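Local coordinates for superoxide dismutase [Ni] (Streptomyces coelicolor, PDB 1T6U), which uses a nickel ion to catalyse the disproportionation of superoxide into hydrogen peroxide and molecular oxygen, at residues Ser20-Ala23 and Val24-Met28; His75-Val78 and Asn79-Lys83; Ser91-Pro94 and Ala95-Gln98; Gln106-Lys109 and Ile110-Thr114. The protein carries 1 engineered substitution. One frame throughout, in Å; residues are numbered along the deposited sequence.

Interaction 1. Residues Ser20-Ala23 and Val24-Met28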
ATOM      1  N   SER A  20      17.513  -4.390  -8.977  1.00  8.34           N
ATOM      2  CA  SER A  20      17.735  -3.711  -7.707  1.00  8.83           C
ATOM      3  C   SER A  20      17.967  -4.746  -6.596  1.00 10.08           C
ATOM      4  O   SER A  20      18.843  -4.534  -5.757  1.00  8.21           O
ATOM      5  CB  SER A  20      16.650  -2.634  -7.467  1.00 12.65           C
ATOM      6  OG  SER A  20      15.588  -3.300  -6.920  1.00 23.53           O
ATOM      7  N   VAL A  21      17.268  -5.890  -6.585  1.00  7.84           N
ATOM      8  CA  VAL A  21      17.557  -6.921  -5.608  1.00  7.90           C
ATOM      9  C   VAL A  21      19.036  -7.338  -5.673  1.00  8.56           C
ATOM     10  O   VAL A  21      19.721  -7.405  -4.645  1.00  8.35           O
ATOM     11  CB  VAL A  21      16.610  -8.100  -5.809  1.00  8.84           C
ATOM     12  CG1 VAL A  21      16.995  -9.321  -5.002  1.00  8.34           C
ATOM     13  CG2 VAL A  21      15.183  -7.751  -5.397  1.00  9.53           C
ATOM     14  N   LYS A  22      19.528  -7.659  -6.869  1.00  8.41           N
ATOM     15  CA  LYS A  22      20.911  -8.086  -6.993  1.00  7.59           C
ATOM     16  C   LYS A  22      21.893  -7.014  -6.548  1.00  7.78           C
ATOM     17  O   LYS A  22      22.896  -7.278  -5.884  1.00  9.16           O
ATOM     18  CB  LYS A  22      21.228  -8.454  -8.450  1.00 10.00           C
ATOM     19  CG  LYS A  22      22.620  -9.033  -8.588  1.00 11.53           C
ATOM     20  CD  LYS A  22      22.986  -9.412 -10.032  1.00 14.01           C
ATOM     21  CE  LYS A  22      24.427  -9.891 -10.014  1.00 21.77           C
ATOM     22  NZ  LYS A  22      25.102  -9.962 -11.339  1.00 27.89           N
ATOM     23  N   ALA A  23      21.573  -5.783  -6.919  1.00  8.27           N
ATOM     24  CA  ALA A  23      22.406  -4.652  -6.522  1.00  9.18           C
ATOM     25  C   ALA A  23      22.454  -4.503  -5.002  1.00  8.97           C
ATOM     26  O   ALA A  23      23.529  -4.254  -4.435  1.00 10.29           O
ATOM     27  CB  ALA A  23      21.941  -3.356  -7.153  1.00 10.38           C
ATOM     28  N   VAL A  24      21.334  -4.640  -4.342  1.00  7.83           N
ATOM     29  CA  VAL A  24      21.281  -4.614  -2.884  1.00  7.62           C
ATOM     30  C   VAL A  24      22.128  -5.720  -2.288  1.00  8.11           C
ATOM     31  O   VAL A  24      22.910  -5.479  -1.358  1.00  9.14           O
ATOM     32  CB  VAL A  24      19.825  -4.655  -2.390  1.00  8.73           C
ATOM     33  CG1 VAL A  24      19.776  -4.802  -0.875  1.00  9.20           C
ATOM     34  CG2 VAL A  24      19.098  -3.377  -2.784  1.00 10.15           C
ATOM     35  N   GLN A  25      22.018  -6.928  -2.815  1.00  8.07           N
ATOM     36  CA  GLN A  25      22.845  -8.032  -2.344  1.00  8.28           C
ATOM     37  C   GLN A  25      24.333  -7.695  -2.501  1.00  8.80           C
ATOM     38  O   GLN A  25      25.092  -7.919  -1.553  1.00 10.87           O
ATOM     39  CB  GLN A  25      22.486  -9.336  -3.066  1.00  8.84           C
ATOM     40  CG  GLN A  25      21.073  -9.799  -2.779  1.00  7.98           C
ATOM     41  CD  GLN A  25      20.598 -10.945  -3.647  1.00  9.25           C
ATOM     42  OE1 GLN A  25      20.859 -10.975  -4.857  1.00  8.68           O
ATOM     43  NE2 GLN A  25      19.845 -11.863  -3.032  1.00  9.29           N
ATOM     44  N   GLU A  26      24.754  -7.152  -3.650  1.00  9.28           N
ATOM     45  CA  GLU A  26      26.168  -6.782  -3.807  1.00 11.76           C
ATOM     46  C   GLU A  26      26.606  -5.774  -2.751  1.00 12.56           C
ATOM     47  O   GLU A  26      27.680  -5.831  -2.117  1.00 12.68           O
ATOM     48  CB  GLU A  26      26.387  -6.263  -5.223  1.00 13.30           C
ATOM     49  CG  GLU A  26      26.176  -7.265  -6.323  1.00 15.62           C
ATOM     50  CD  GLU A  26      25.990  -6.728  -7.719  1.00 21.53           C
ATOM     51  OE1 GLU A  26      26.177  -7.473  -8.706  1.00 25.01           O
ATOM     52  OE2 GLU A  26      25.638  -5.551  -7.918  1.00 26.69           O
ATOM     53  N   LYS A  27      25.757  -4.775  -2.521  1.00 10.68           N
ATOM     54  CA  LYS A  27      26.116  -3.754  -1.543  1.00 11.78           C
ATOM     55  C   LYS A  27      26.192  -4.284  -0.125  1.00 11.22           C
ATOM     56  O   LYS A  27      26.964  -3.805   0.689  1.00 12.70           O
ATOM     57  CB  LYS A  27      25.080  -2.613  -1.608  1.00 13.17           C
ATOM     58  CG  LYS A  27      25.225  -1.842  -2.920  1.00 18.69           C
ATOM     59  CD  LYS A  27      24.276  -0.718  -3.103  1.00 24.54           C
ATOM     60  CE  LYS A  27      24.599   0.170  -4.283  1.00 23.83           C
ATOM     61  NZ  LYS A  27      25.998   0.635  -4.425  1.00 34.47           N
ATOM     62  N   MET A  28      25.391  -5.268   0.195  1.00 10.94           N
ATOM     63  CA  MET A  28      25.453  -5.880   1.517  1.00 10.75           C
ATOM     64  C   MET A  28      26.816  -6.473   1.752  1.00 12.28           C
ATOM     65  O   MET A  28      27.267  -6.546   2.856  1.00 15.24           O
ATOM     66  CB  MET A  28      24.352  -6.947   1.708  1.00 10.74           C
ATOM     67  CG  MET A  28      22.952  -6.329   1.681  1.00 10.37           C
ATOM     68  SD  MET A  28      21.599  -7.488   1.969  1.00 12.43           S
ATOM     69  CE  MET A  28      21.647  -7.590   3.760  1.00 16.21           C
TER
HETATM   70  O   HOH W   1      25.604  -6.929 -12.064  1.00 48.43           O
HETATM   71  O   HOH W   2      25.791  -2.824  -6.448  1.00 26.88           O
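Residues 20-23 and 24-28 form successive turns of one alpha-helix, and the backbone N of Val24, Gln25, Glu26 and Lys27 donates to the O of Ser20, Val21, Lys22 and Ala23, four residues back. The side chains pair at the same spacing. Lys22 starts with CG anti to its backbone N (chi1 -174°) and runs extended to NZ. Glu26 crosses over it at a slant. Its OE1 lies 3.3 Å from Lys22 CE but 3.8 Å from Lys22 NZ, so the salt bridge is a long one. Water 1 accepts from Lys22 NZ at 3.2 Å and gives a weak bond to Glu26 OE1. Gln98 also accepts from Lys22 NZ, so this charge is shared. Water 2 donates to Glu26 OE2 at 3.1 Å and weakly to Ala23 O. On another side of the helix, Val21 and Gln25 run alongside each other, with Val21 CG1 4.2 Å from Gln25 CD. The amide of Gln25 donates beyond the helix, to Thr96 OG1 and Ser91 O. Ser20, whose side chain is about 5 Å from a bound nickel ion, packs on Cys6 of a second subunit, and Val24 on Leu4 of that subunit. This is helix 12-30 of a four-helix bundle, with one face turned to its own bundle and another to a neighbouring subunit's nickel-binding segment.

Interaction 2. Residues His75-Val78 and Asn79-Lys83; sequences HQLV and NDTLK
Leu77 O is gripped twice by Thr81. Thr81 N donates to it at 2.9 Å, and Thr81 OG1 donates to it at 2.8 Å from above the carbonyl plane. The hydroxyl reaches back because OG1 is anti to the Thr81 carbonyl carbon (chi1 -58°). A buried hydroxyl is thus satisfied within the helix. One turn pairs side chains as well: Gln76 NE2 donates to Asp80 OD1 at 2.8 Å. The acceptor lies in the Gln76 amide plane, but OD1 is met from above the carboxylate plane, and the two planes are 48° apart. Water 3 accepts from Gln76 NE2 at 3.0 Å and donates to Asn79 OD1 at 2.8 Å. Asn79 OD1 also takes a 2.7 Å bond from Lys83 NZ. An alanine in place of Asp80 would probably leave Gln76 NE2 without its carboxylate mate and the amide freer to turn. A fourth subunit adds its His75 as a partner of Gln76 OE1, and its Trp59 O accepts from Asn79 ND2. Val78 and Leu82 turn to helix 34-62, Leu77 and Thr81 to helix 94-115. This is helix 74-89 of the four-helix bundle, packed on two helices of its own chain and on a fourth subunit.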
ATOM      1  N   HIS A  75       4.378 -22.394 -17.902  1.00 15.56           N
ATOM      2  CA  HIS A  75       3.828 -22.447 -16.550  1.00 13.71           C
ATOM      3  C   HIS A  75       4.879 -22.741 -15.494  1.00 14.29           C
ATOM      4  O   HIS A  75       4.954 -22.048 -14.480  1.00 13.08           O
ATOM      5  CB  HIS A  75       2.728 -23.524 -16.453  1.00 14.67           C
ATOM      6  CG  HIS A  75       1.429 -23.191 -17.076  1.00 11.22           C
ATOM      7  ND1 HIS A  75       0.915 -21.921 -17.132  1.00 15.35           N
ATOM      8  CD2 HIS A  75       0.502 -23.976 -17.661  1.00 14.21           C
ATOM      9  CE1 HIS A  75      -0.282 -21.951 -17.742  1.00 16.60           C
ATOM     10  NE2 HIS A  75      -0.543 -23.204 -18.075  1.00 16.18           N
ATOM     11  N   GLN A  76       5.668 -23.792 -15.712  1.00 13.39           N
ATOM     12  CA  GLN A  76       6.724 -24.177 -14.764  1.00 13.43           C
ATOM     13  C   GLN A  76       7.819 -23.140 -14.718  1.00 13.21           C
ATOM     14  O   GLN A  76       8.391 -22.914 -13.626  1.00 13.60           O
ATOM     15  CB  GLN A  76       7.316 -25.542 -15.095  1.00 13.77           C
ATOM     16  CG  GLN A  76       8.247 -26.058 -14.015  1.00 16.10           C
ATOM     17  CD  GLN A  76       7.562 -26.382 -12.718  1.00 14.84           C
ATOM     18  OE1 GLN A  76       6.561 -27.099 -12.675  1.00 17.23           O
ATOM     19  NE2 GLN A  76       8.079 -25.855 -11.609  1.00 18.55           N
ATOM     20  N   LEU A  77       8.115 -22.509 -15.836  1.00 13.53           N
ATOM     21  CA  LEU A  77       9.093 -21.439 -15.834  1.00 11.55           C
ATOM     22  C   LEU A  77       8.645 -20.299 -14.931  1.00 12.02           C
ATOM     23  O   LEU A  77       9.445 -19.799 -14.125  1.00 13.59           O
ATOM     24  CB  LEU A  77       9.329 -20.956 -17.253  1.00 13.64           C
ATOM     25  CG  LEU A  77      10.170 -19.674 -17.387  1.00 13.19           C
ATOM     26  CD1 LEU A  77      11.561 -19.926 -16.847  1.00 19.05           C
ATOM     27  CD2 LEU A  77      10.155 -19.282 -18.858  1.00 14.27           C
ATOM     28  N   VAL A  78       7.388 -19.877 -15.040  1.00 11.72           N
ATOM     29  CA  VAL A  78       6.948 -18.758 -14.187  1.00 11.44           C
ATOM     30  C   VAL A  78       7.005 -19.179 -12.714  1.00 11.87           C
ATOM     31  O   VAL A  78       7.445 -18.415 -11.858  1.00 10.46           O
ATOM     32  CB  VAL A  78       5.557 -18.292 -14.605  1.00 11.04           C
ATOM     33  CG1 VAL A  78       4.984 -17.306 -13.599  1.00 10.86           C
ATOM     34  CG2 VAL A  78       5.591 -17.667 -16.012  1.00 12.39           C
ATOM     35  N   ASN A  79       6.579 -20.421 -12.433  1.00 11.44           N
ATOM     36  CA  ASN A  79       6.621 -20.910 -11.043  1.00 11.48           C
ATOM     37  C   ASN A  79       8.046 -20.911 -10.498  1.00 10.57           C
ATOM     38  O   ASN A  79       8.254 -20.455  -9.381  1.00 11.22           O
ATOM     39  CB  ASN A  79       6.003 -22.293 -10.876  1.00 12.45           C
ATOM     40  CG  ASN A  79       5.632 -22.606  -9.437  1.00 11.70           C
ATOM     41  OD1 ASN A  79       6.429 -23.233  -8.705  1.00 12.00           O
ATOM     42  ND2 ASN A  79       4.438 -22.192  -9.046  1.00 13.80           N
ATOM     43  N   ASP A  80       8.992 -21.405 -11.296  1.00 11.79           N
ATOM     44  CA  ASP A  80      10.404 -21.400 -10.920  1.00 11.87           C
ATOM     45  C   ASP A  80      10.980 -19.980 -10.747  1.00  9.89           C
ATOM     46  O   ASP A  80      11.821 -19.761  -9.872  1.00 10.49           O
ATOM     47  CB  ASP A  80      11.227 -22.129 -11.982  1.00 12.79           C
ATOM     48  CG  ASP A  80      10.963 -23.616 -12.021  1.00 15.26           C
ATOM     49  OD1 ASP A  80      10.275 -24.121 -11.116  1.00 19.82           O
ATOM     50  OD2 ASP A  80      11.414 -24.325 -12.933  1.00 17.63           O
ATOM     51  N   THR A  81      10.510 -19.073 -11.579  1.00 10.52           N
ATOM     52  CA  THR A  81      10.946 -17.689 -11.428  1.00 10.09           C
ATOM     53  C   THR A  81      10.502 -17.128 -10.094  1.00 10.27           C
ATOM     54  O   THR A  81      11.259 -16.460  -9.380  1.00 11.01           O
ATOM     55  CB  THR A  81      10.340 -16.845 -12.556  1.00  9.81           C
ATOM     56  OG1 THR A  81      10.739 -17.363 -13.847  1.00 12.01           O
ATOM     57  CG2 THR A  81      10.829 -15.409 -12.516  1.00 10.87           C
ATOM     58  N   LEU A  82       9.248 -17.370  -9.734  1.00 11.45           N
ATOM     59  CA  LEU A  82       8.717 -16.846  -8.480  1.00 10.21           C
ATOM     60  C   LEU A  82       9.446 -17.463  -7.306  1.00 11.49           C
ATOM     61  O   LEU A  82       9.779 -16.753  -6.370  1.00  9.63           O
ATOM     62  CB  LEU A  82       7.204 -17.070  -8.392  1.00  9.30           C
ATOM     63  CG  LEU A  82       6.416 -16.256  -9.426  1.00 10.36           C
ATOM     64  CD1 LEU A  82       4.935 -16.608  -9.404  1.00 12.78           C
ATOM     65  CD2 LEU A  82       6.527 -14.745  -9.250  1.00 13.03           C
ATOM     66  N   LYS A  83       9.715 -18.763  -7.398  1.00 11.63           N
ATOM     67  CA  LYS A  83      10.493 -19.426  -6.366  1.00  9.59           C
ATOM     68  C   LYS A  83      11.908 -18.864  -6.275  1.00 10.91           C
ATOM     69  O   LYS A  83      12.504 -18.790  -5.165  1.00 11.80           O
ATOM     70  CB  LYS A  83      10.460 -20.952  -6.617  1.00 11.15           C
ATOM     71  CG  LYS A  83       9.128 -21.577  -6.218  1.00 13.23           C
ATOM     72  CD  LYS A  83       9.097 -23.068  -6.579  1.00 12.71           C
ATOM     73  CE  LYS A  83       8.008 -23.794  -5.812  1.00 12.88           C
ATOM     74  NZ  LYS A  83       6.652 -23.225  -6.042  1.00 13.08           N
TER
HETATM   75  O   HOH W   3       7.794 -25.717  -8.673  1.00 17.45           O

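Interaction 3. Residues Ser91-Pro94 and Ala95-Gln98; sequences SKDP and ATGQ
One face of the Asp93 carboxylate is covered by Ala95. Ala95 N donates to Asp93 OD1 at 3.0 Å, coming from 71° out of the carboxylate plane. The methyl of Ala95 lies close by, with CB 3.5 Å from Asp93 OD1 and almost as near to OD2. This is a capping bond: Asp93 is the N-cap of the helix that follows, and its negative charge probably suits the positive end of the helix dipole. The backbone of Asp93 is used too. Its O accepts from Thr96 N at 2.9 Å, above the carbonyl plane, and from Thr96 OG1 at 2.7 Å, nearly along the C=O axis. Thr96 OG1 can do this because it sits between its own backbone N and carbonyl carbon (chi1 63°). Ser91 OG accepts from Asp93 N at 2.9 Å, an ST turn, and Ser91 CB packs 3.4 Å from Thr96 OG1. Gln98 N closes the first turn on Pro94 O at 2.8 Å. Gly97 N gives a weak bond to Gln25 OE1 of helix 12-30, and Pro94 packs on Lys22, Gln25 and Glu26. The contact is therefore the turn from helix 74-89 into helix 94-115, set against the side of helix 12-30.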
ATOM      1  N   SER A  91      18.222 -14.495   0.847  1.00  9.81           N
ATOM      2  CA  SER A  91      19.645 -14.508   0.658  1.00  9.77           C
ATOM      3  C   SER A  91      20.268 -13.134   0.467  1.00  9.27           C
ATOM      4  O   SER A  91      19.692 -12.234  -0.091  1.00 11.28           O
ATOM      5  CB  SER A  91      20.012 -15.379  -0.559  1.00 10.45           C
ATOM      6  OG  SER A  91      21.418 -15.529  -0.698  1.00 12.28           O
ATOM      7  N   LYS A  92      21.523 -13.045   0.953  1.00  9.53           N
ATOM      8  CA  LYS A  92      22.416 -11.924   0.709  1.00  9.40           C
ATOM      9  C   LYS A  92      23.269 -12.151  -0.545  1.00 10.55           C
ATOM     10  O   LYS A  92      23.935 -11.214  -1.008  1.00 12.52           O
ATOM     11  CB  LYS A  92      23.303 -11.680   1.930  1.00 11.87           C
ATOM     12  CG  LYS A  92      22.518 -11.231   3.161  1.00 13.64           C
ATOM     13  CD  LYS A  92      23.306 -11.304   4.464  1.00 20.94           C
ATOM     14  CE  LYS A  92      24.658 -10.678   4.409  1.00 21.52           C
ATOM     15  NZ  LYS A  92      25.476 -10.937   5.614  1.00 20.65           N
ATOM     16  N   ASP A  93      23.275 -13.358  -1.087  1.00 10.78           N
ATOM     17  CA  ASP A  93      24.185 -13.734  -2.168  1.00 11.41           C
ATOM     18  C   ASP A  93      23.703 -13.169  -3.485  1.00 10.37           C
ATOM     19  O   ASP A  93      22.630 -13.646  -3.877  1.00 10.43           O
ATOM     20  CB  ASP A  93      24.262 -15.248  -2.206  1.00 12.54           C
ATOM     21  CG  ASP A  93      25.112 -15.797  -3.325  1.00 13.86           C
ATOM     22  OD1 ASP A  93      25.839 -15.000  -3.953  1.00 13.27           O
ATOM     23  OD2 ASP A  93      25.023 -17.027  -3.574  1.00 16.03           O
ATOM     24  N   PRO A  94      24.415 -12.262  -4.144  1.00  9.88           N
ATOM     25  CA  PRO A  94      23.929 -11.756  -5.435  1.00  9.61           C
ATOM     26  C   PRO A  94      23.763 -12.843  -6.509  1.00 11.00           C
ATOM     27  O   PRO A  94      23.031 -12.566  -7.480  1.00 10.89           O
ATOM     28  CB  PRO A  94      24.987 -10.742  -5.853  1.00 13.21           C
ATOM     29  CG  PRO A  94      26.059 -10.743  -4.828  1.00 13.50           C
ATOM     30  CD  PRO A  94      25.684 -11.668  -3.756  1.00 10.46           C
ATOM     31  N   ALA A  95      24.349 -14.027  -6.376  1.00 10.92           N
ATOM     32  CA  ALA A  95      24.071 -15.079  -7.319  1.00 11.71           C
ATOM     33  C   ALA A  95      22.606 -15.494  -7.292  1.00 11.10           C
ATOM     34  O   ALA A  95      22.083 -15.988  -8.280  1.00 11.56           O
ATOM     35  CB  ALA A  95      24.964 -16.294  -7.127  1.00 13.58           C
ATOM     36  N   THR A  96      21.931 -15.320  -6.182  1.00 10.04           N
ATOM     37  CA  THR A  96      20.504 -15.640  -6.074  1.00 11.49           C
ATOM     38  C   THR A  96      19.719 -14.578  -6.839  1.00  9.33           C
ATOM     39  O   THR A  96      18.790 -14.918  -7.575  1.00 10.58           O
ATOM     40  CB  THR A  96      19.962 -15.792  -4.649  1.00 10.94           C
ATOM     41  OG1 THR A  96      20.064 -14.579  -3.884  1.00 10.48           O
ATOM     42  CG2 THR A  96      20.747 -16.867  -3.912  1.00 13.44           C
ATOM     43  N   GLY A  97      20.082 -13.309  -6.677  1.00 10.24           N
ATOM     44  CA  GLY A  97      19.441 -12.315  -7.532  1.00  9.18           C
ATOM     45  C   GLY A  97      19.726 -12.577  -9.006  1.00  9.20           C
ATOM     46  O   GLY A  97      18.835 -12.355  -9.843  1.00  9.52           O
ATOM     47  N   GLN A  98      20.930 -13.029  -9.339  1.00 10.23           N
ATOM     48  CA  GLN A  98      21.214 -13.255 -10.755  1.00 11.25           C
ATOM     49  C   GLN A  98      20.411 -14.416 -11.315  1.00 11.50           C
ATOM     50  O   GLN A  98      19.959 -14.432 -12.462  1.00 10.92           O
ATOM     51  CB  GLN A  98      22.713 -13.492 -10.907  1.00 10.76           C
ATOM     52  CG  GLN A  98      23.085 -13.725 -12.373  1.00 12.42           C
ATOM     53  CD  GLN A  98      22.772 -12.512 -13.214  1.00 12.31           C
ATOM     54  OE1 GLN A  98      23.203 -11.407 -12.820  1.00 15.80           O
ATOM     55  NE2 GLN A  98      22.063 -12.678 -14.333  1.00 14.40           N
TER

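Interaction 4. Residues Gln106-Lys109 and Ile110-Thr114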
ATOM      1  N   GLN A 106      14.506 -15.607 -19.536  1.00 11.57           N
ATOM      2  CA  GLN A 106      13.775 -16.624 -20.295  1.00 12.24           C
ATOM      3  C   GLN A 106      12.316 -16.210 -20.531  1.00 11.69           C
ATOM      4  O   GLN A 106      11.843 -16.409 -21.644  1.00 12.95           O
ATOM      5  CB  GLN A 106      13.859 -17.980 -19.602  1.00 12.63           C
ATOM      6  CG  GLN A 106      15.254 -18.499 -19.368  1.00 14.95           C
ATOM      7  CD  GLN A 106      15.309 -19.871 -18.717  1.00 23.67           C
ATOM      8  OE1 GLN A 106      14.475 -20.732 -19.031  1.00 36.35           O
ATOM      9  NE2 GLN A 106      16.242 -20.154 -17.823  1.00 43.16           N
ATOM     10  N   ILE A 107      11.627 -15.675 -19.551  1.00 10.73           N
ATOM     11  CA  ILE A 107      10.280 -15.197 -19.752  1.00 11.06           C
ATOM     12  C   ILE A 107      10.291 -14.054 -20.756  1.00 10.18           C
ATOM     13  O   ILE A 107       9.417 -13.988 -21.636  1.00 12.11           O
ATOM     14  CB  ILE A 107       9.578 -14.760 -18.445  1.00  9.42           C
ATOM     15  CG1 ILE A 107       9.397 -15.868 -17.401  1.00 11.05           C
ATOM     16  CG2 ILE A 107       8.234 -14.121 -18.797  1.00 13.07           C
ATOM     17  CD1 ILE A 107       8.916 -15.394 -16.052  1.00 10.31           C
ATOM     18  N   ASP A 108      11.250 -13.166 -20.689  1.00  9.99           N
ATOM     19  CA  ASP A 108      11.328 -12.030 -21.611  1.00 10.77           C
ATOM     20  C   ASP A 108      11.507 -12.515 -23.035  1.00 10.46           C
ATOM     21  O   ASP A 108      10.892 -12.009 -23.963  1.00 11.09           O
ATOM     22  CB  ASP A 108      12.458 -11.102 -21.163  1.00 11.73           C
ATOM     23  CG  ASP A 108      12.648  -9.906 -22.057  1.00 13.20           C
ATOM     24  OD1 ASP A 108      12.008  -8.890 -21.765  1.00 17.38           O
ATOM     25  OD2 ASP A 108      13.431 -10.076 -23.022  1.00 19.28           O
ATOM     26  N   LYS A 109      12.306 -13.547 -23.229  1.00 11.94           N
ATOM     27  CA  LYS A 109      12.540 -14.059 -24.578  1.00 13.65           C
ATOM     28  C   LYS A 109      11.221 -14.554 -25.192  1.00 14.68           C
ATOM     29  O   LYS A 109      10.866 -14.271 -26.336  1.00 13.86           O
ATOM     30  CB  LYS A 109      13.591 -15.155 -24.545  1.00 16.97           C
ATOM     31  CG  LYS A 109      13.879 -15.773 -25.927  1.00 18.91           C
ATOM     32  CD  LYS A 109      14.862 -16.958 -25.831  1.00 22.66           C
ATOM     33  CE  LYS A 109      15.106 -17.654 -27.160  1.00 30.71           C
ATOM     34  NZ  LYS A 109      15.975 -18.893 -27.085  1.00 48.36           N
ATOM     35  N   ILE A 110      10.444 -15.306 -24.428  1.00 13.95           N
ATOM     36  CA  ILE A 110       9.114 -15.807 -24.859  1.00 12.63           C
ATOM     37  C   ILE A 110       8.139 -14.659 -25.095  1.00 11.43           C
ATOM     38  O   ILE A 110       7.479 -14.553 -26.132  1.00 12.71           O
ATOM     39  CB  ILE A 110       8.622 -16.841 -23.834  1.00 12.02           C
ATOM     40  CG1 ILE A 110       9.538 -18.093 -23.814  1.00 14.37           C
ATOM     41  CG2 ILE A 110       7.177 -17.223 -24.020  1.00 12.19           C
ATOM     42  CD1 ILE A 110       9.161 -19.102 -22.759  1.00 14.41           C
ATOM     43  N   PHE A 111       8.072 -13.738 -24.104  1.00 11.69           N
ATOM     44  CA  PHE A 111       7.242 -12.547 -24.246  1.00 11.10           C
ATOM     45  C   PHE A 111       7.430 -11.894 -25.616  1.00 12.25           C
ATOM     46  O   PHE A 111       6.497 -11.659 -26.392  1.00 11.95           O
ATOM     47  CB  PHE A 111       7.523 -11.596 -23.088  1.00 10.58           C
ATOM     48  CG  PHE A 111       6.709 -10.313 -23.190  1.00  9.53           C
ATOM     49  CD1 PHE A 111       5.435 -10.236 -22.680  1.00 11.11           C
ATOM     50  CD2 PHE A 111       7.198  -9.178 -23.837  1.00  9.82           C
ATOM     51  CE1 PHE A 111       4.690  -9.063 -22.792  1.00 11.76           C
ATOM     52  CE2 PHE A 111       6.476  -8.001 -23.920  1.00 10.41           C
ATOM     53  CZ  PHE A 111       5.189  -7.943 -23.416  1.00 11.62           C
ATOM     54  N   TRP A 112       8.679 -11.547 -25.934  1.00 11.26           N
ATOM     55  CA  TRP A 112       8.909 -10.801 -27.203  1.00 13.00           C
ATOM     56  C   TRP A 112       8.637 -11.696 -28.390  1.00 13.55           C
ATOM     57  O   TRP A 112       8.178 -11.163 -29.399  1.00 13.30           O
ATOM     58  CB  TRP A 112      10.287 -10.116 -27.218  1.00 12.13           C
ATOM     59  CG  TRP A 112      10.272  -8.978 -26.224  1.00 12.26           C
ATOM     60  CD1 TRP A 112      10.920  -8.923 -24.997  1.00 13.17           C
ATOM     61  CD2 TRP A 112       9.561  -7.761 -26.384  1.00 12.90           C
ATOM     62  NE1 TRP A 112      10.634  -7.731 -24.410  1.00 14.39           N
ATOM     63  CE2 TRP A 112       9.814  -6.997 -25.228  1.00 13.90           C
ATOM     64  CE3 TRP A 112       8.740  -7.227 -27.379  1.00 15.57           C
ATOM     65  CZ2 TRP A 112       9.271  -5.719 -25.038  1.00 16.72           C
ATOM     66  CZ3 TRP A 112       8.215  -5.976 -27.184  1.00 17.67           C
ATOM     67  CH2 TRP A 112       8.478  -5.229 -26.029  1.00 16.10           C
ATOM     68  N   GLU A 113       8.860 -12.989 -28.325  1.00 13.26           N
ATOM     69  CA  GLU A 113       8.425 -13.838 -29.469  1.00 13.51           C
ATOM     70  C   GLU A 113       6.922 -13.720 -29.697  1.00 12.00           C
ATOM     71  O   GLU A 113       6.388 -13.587 -30.794  1.00 15.60           O
ATOM     72  CB  GLU A 113       8.804 -15.299 -29.223  1.00 16.65           C
ATOM     73  CG  GLU A 113      10.289 -15.512 -29.345  1.00 17.91           C
ATOM     74  CD  GLU A 113      10.794 -16.923 -29.111  1.00 21.46           C
ATOM     75  OE1 GLU A 113       9.985 -17.848 -28.914  1.00 23.36           O
ATOM     76  OE2 GLU A 113      12.031 -17.126 -29.144  1.00 22.04           O
ATOM     77  N   THR A 114       6.170 -13.740 -28.570  1.00 13.44           N
ATOM     78  CA  THR A 114       4.713 -13.620 -28.712  1.00 13.53           C
ATOM     79  C   THR A 114       4.241 -12.233 -29.183  1.00 13.73           C
ATOM     80  O   THR A 114       3.090 -12.128 -29.612  1.00 18.87           O
ATOM     81  CB  THR A 114       3.954 -13.993 -27.421  1.00 13.23           C
ATOM     82  OG1 THR A 114       4.194 -12.984 -26.429  1.00 13.83           O
ATOM     83  CG2 THR A 114       4.421 -15.311 -26.853  1.00 16.88           C
TER
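Asp108 has CG anti to its backbone N (chi1 179°), while Trp112 has CG anti to its carbonyl carbon (chi1 -70°); together these torsions bring the carboxylate and the indole into contact across one helical turn. Asp108 OD1 lies at the pyrrole edge of the Trp112 ring, near its plane, 3.2 Å from Trp112 NE1. The N-H...O angle is only 126°, so the bond is bent and weak. Asp108 OD2 lies 3.4 Å from Trp112 CD1, as close as OD1 does to that carbon, and the carboxylate is steeply turned against the ring plane. A leucine in place of Asp108 would probably leave Trp112 NE1 without this weak acceptor and the indole edge freer to shift. One face of the indole is covered by its neighbour, Phe111, whose CD2 lies 3.6 Å above the plane of the Trp112 ring. Lys109 and Glu113 meet mainly through carbon, with Lys109 CE 3.7 Å from Glu113 OE2. Their charged atoms are not in contact. Glu113 OE1 instead bonds to Tyr71 OH. The backbone holds the turn: Phe111 N donates to Ile107 O at 2.8 Å, whereas Ile110 N to Gln106 O is weak at 3.3 Å. Thr114 OG1 donates to Phe111 O at 2.7 Å. Ile107 faces helix 74-89, and Pro11 packs against Asp108 and Phe111. These are the last turns of helix 94-115 in the four-helix bundle. They lie beside the N-terminal segment, with the Phe111 side chain about 9 Å from that of the nickel ligand His1.

Interactions 1 and 3 touch, their centres about 8 Å apart. Lys22 NZ lies 2.8 Å from Gln98 OE1 and Gln25 NE2 lies 2.9 Å from Thr96 OG1, so polar side chains join helix 12-30 to the start of helix 94-115. Interactions 2 and 4 meet through packing, with Leu77 CD2 3.8 Å from Ile107 CG1 and Ile107 CD1 against the Thr81 hydroxyl; their centres are about 14 Å apart. Interactions 3 and 4 share helix 94-115 but lie about 23 Å apart between centres. Interactions 1 and 4 sit on opposite sides of the chain's centre. The Ser20 side chain is about 5 Å from a bound nickel ion, whereas that of Phe111 stays about 11 Å from one.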